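Local atomic coordinates of O-methyltransferase, putative (Bacillus cereus, PDB entry 3DUW), a protein that probably transfers the methyl group of S-adenosylmethionine to a hydroxyl oxygen of its substrate, and binds the product S-adenosyl-L-homocysteine. Residues A[117-122]-A[147-152]. Sequence-based numbering, arbitrary orientation.
Sequences GLALDS and PAYFEW. With SAH (S-adenosyl-L-homocysteine), chain C.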
# COMPACT_ATOMS: atom_id res chain seq x y z
N GLY A 117 6.98 -16.79 -22.89
CA GLY A 117 8.15 -16.23 -23.54
C GLY A 117 8.88 -15.24 -22.66
O GLY A 117 8.39 -14.85 -21.60
N LEU A 118 10.07 -14.83 -23.09
CA LEU A 118 10.83 -13.85 -22.33
C LEU A 118 10.03 -12.56 -22.35
O LEU A 118 9.57 -12.12 -23.41
CB LEU A 118 12.21 -13.64 -22.96
CG LEU A 118 13.12 -14.87 -22.97
CD1 LEU A 118 14.42 -14.56 -23.70
CD2 LEU A 118 13.41 -15.30 -21.53
N ALA A 119 9.84 -11.96 -21.18
CA ALA A 119 9.06 -10.74 -21.07
C ALA A 119 9.44 -9.65 -22.06
O ALA A 119 8.57 -9.03 -22.67
CB ALA A 119 9.14 -10.20 -19.64
N LEU A 120 10.74 -9.41 -22.25
CA LEU A 120 11.16 -8.38 -23.19
C LEU A 120 10.65 -8.64 -24.61
O LEU A 120 10.31 -7.70 -25.33
CB LEU A 120 12.68 -8.23 -23.18
CG LEU A 120 13.26 -7.66 -21.88
CD1 LEU A 120 14.77 -7.54 -22.01
CD2 LEU A 120 12.65 -6.30 -21.57
N ASP A 121 10.59 -9.91 -25.01
CA ASP A 121 10.09 -10.24 -26.34
C ASP A 121 8.58 -10.03 -26.41
O ASP A 121 8.07 -9.47 -27.38
CB ASP A 121 10.40 -11.69 -26.72
CG ASP A 121 11.87 -11.93 -26.96
OD1 ASP A 121 12.50 -11.08 -27.63
OD2 ASP A 121 12.40 -12.96 -26.50
N SER A 122 7.87 -10.48 -25.38
CA SER A 122 6.43 -10.34 -25.34
C SER A 122 5.98 -8.88 -25.25
O SER A 122 4.96 -8.50 -25.82
CB SER A 122 5.85 -11.12 -24.16
OG SER A 122 6.06 -12.51 -24.33
N PRO A 147 15.05 -2.57 -14.72
CA PRO A 147 15.24 -1.31 -15.45
C PRO A 147 14.49 -1.33 -16.78
O PRO A 147 13.77 -0.39 -17.12
CB PRO A 147 16.75 -1.24 -15.64
CG PRO A 147 17.26 -1.93 -14.42
CD PRO A 147 16.35 -3.13 -14.29
N ALA A 148 14.67 -2.40 -17.54
CA ALA A 148 14.02 -2.55 -18.83
C ALA A 148 12.51 -2.68 -18.69
O ALA A 148 11.76 -2.10 -19.48
CB ALA A 148 14.59 -3.76 -19.58
N TYR A 149 12.06 -3.43 -17.69
CA TYR A 149 10.62 -3.59 -17.49
C TYR A 149 9.98 -2.26 -17.10
O TYR A 149 8.85 -1.98 -17.49
CB TYR A 149 10.33 -4.65 -16.42
CG TYR A 149 10.83 -6.04 -16.79
CD1 TYR A 149 10.85 -6.47 -18.12
CD2 TYR A 149 11.27 -6.92 -15.81
CE1 TYR A 149 11.31 -7.73 -18.46
CE2 TYR A 149 11.73 -8.19 -16.14
CZ TYR A 149 11.74 -8.59 -17.47
OH TYR A 149 12.22 -9.83 -17.81
N PHE A 150 10.70 -1.44 -16.34
CA PHE A 150 10.17 -0.14 -15.94
C PHE A 150 10.00 0.74 -17.18
O PHE A 150 8.98 1.41 -17.33
CB PHE A 150 11.12 0.55 -14.94
CG PHE A 150 10.73 1.96 -14.63
CD1 PHE A 150 9.47 2.27 -14.13
CD2 PHE A 150 11.63 3.00 -14.85
CE1 PHE A 150 9.10 3.59 -13.86
CE2 PHE A 150 11.28 4.32 -14.58
CZ PHE A 150 10.01 4.62 -14.09
N GLU A 151 10.99 0.72 -18.06
CA GLU A 151 10.90 1.53 -19.28
C GLU A 151 9.73 1.06 -20.13
O GLU A 151 9.02 1.88 -20.71
CB GLU A 151 12.21 1.45 -20.06
CG GLU A 151 13.36 2.19 -19.39
CD GLU A 151 13.08 3.67 -19.21
OE1 GLU A 151 12.70 4.32 -20.21
OE2 GLU A 151 13.25 4.19 -18.09
N TRP A 152 9.52 -0.25 -20.21
CA TRP A 152 8.40 -0.78 -20.99
C TRP A 152 7.08 -0.41 -20.32
O TRP A 152 6.10 -0.10 -20.99
CB TRP A 152 8.50 -2.30 -21.12
CG TRP A 152 9.24 -2.73 -22.34
CD1 TRP A 152 10.44 -3.37 -22.39
CD2 TRP A 152 8.83 -2.54 -23.70
NE1 TRP A 152 10.81 -3.59 -23.70
CE2 TRP A 152 9.83 -3.10 -24.52
CE3 TRP A 152 7.70 -1.96 -24.30
CZ2 TRP A 152 9.75 -3.09 -25.92
CZ3 TRP A 152 7.62 -1.95 -25.69
CH2 TRP A 152 8.64 -2.51 -26.49
N SAH C . 4.12 -12.80 -9.15
CA SAH C . 3.93 -14.30 -9.07
CB SAH C . 5.24 -14.99 -8.95
CG SAH C . 6.24 -14.82 -10.06
SD SAH C . 7.86 -15.51 -9.52
C SAH C . 3.09 -14.60 -7.79
O SAH C . 2.80 -13.66 -7.04
OXT SAH C . 2.75 -15.82 -7.60
C5' SAH C . 8.88 -14.88 -10.79
C4' SAH C . 8.50 -15.51 -12.22
O4' SAH C . 9.43 -14.85 -13.07
C3' SAH C . 8.81 -16.99 -12.42
O3' SAH C . 7.65 -17.74 -12.77
C2' SAH C . 9.92 -16.96 -13.54
O2' SAH C . 9.91 -18.11 -14.37
C1' SAH C . 9.60 -15.67 -14.27
N9 SAH C . 10.56 -15.13 -15.04
C8 SAH C . 11.93 -15.04 -14.89
N7 SAH C . 12.55 -14.44 -15.86
C5 SAH C . 11.52 -14.08 -16.76
C6 SAH C . 11.56 -13.38 -18.02
N6 SAH C . 12.69 -12.93 -18.59
N1 SAH C . 10.34 -13.20 -18.63
C2 SAH C . 9.17 -13.64 -18.09
N3 SAH C . 9.09 -14.31 -16.89
C4 SAH C . 10.29 -14.49 -16.28
O HOH W 1 12.74 -10.73 -20.50
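The first turn of helix 119-128, entered from Leu-118 at its N-cap, packs against helix 146-155, and the backbones come nearest where the CA atoms of Leu-120 and Tyr-149 stand 7.5 Å apart. Leu-120 carries most of the apolar contact. With CG anti to its carbonyl carbon (chi1 -68°), it crosses the Tyr-149 side chain at about a right angle and brings one branch, CD2, among three partners: CE1 of Tyr-149, the small methyl of Ala-148 and the indole of Trp-152, where Leu-120 CD2 lies 3.8 Å from Trp-152 CD1. Leucine suits this place because its length and apolar end carry that methyl out to the alanine and both rings, while CG also lies near Tyr-149 CE1. The small methyl of Ala-119 fits between the tyrosine ring and the adenine, its CB 3.5 Å from Tyr-149 CE1 and 3.4 Å from SAH N1. At the start of the helix, Ala-119 N donates to SAH N1 at 2.9 Å, nearly straight at 159°. Tyr-149 reaches past the alanine so that its hydroxyl nears the exocyclic amine of the adenine. There water 1, in the plane of the tyrosine ring at its edge, donates to Tyr-149 OH (2.9 Å) while accepting from Leu-120 N and SAH N6; the hydroxyl's main partner is Asp-142 OD1, which with the water fixes it. N1 is met directly by the backbone and N6 through the water, consistent with selection for adenine in this Rossmann-like methyltransferase fold. Apolar packing joins the two helices directly, whereas their polar link runs through one water shared by tyrosine, backbone and cofactor product.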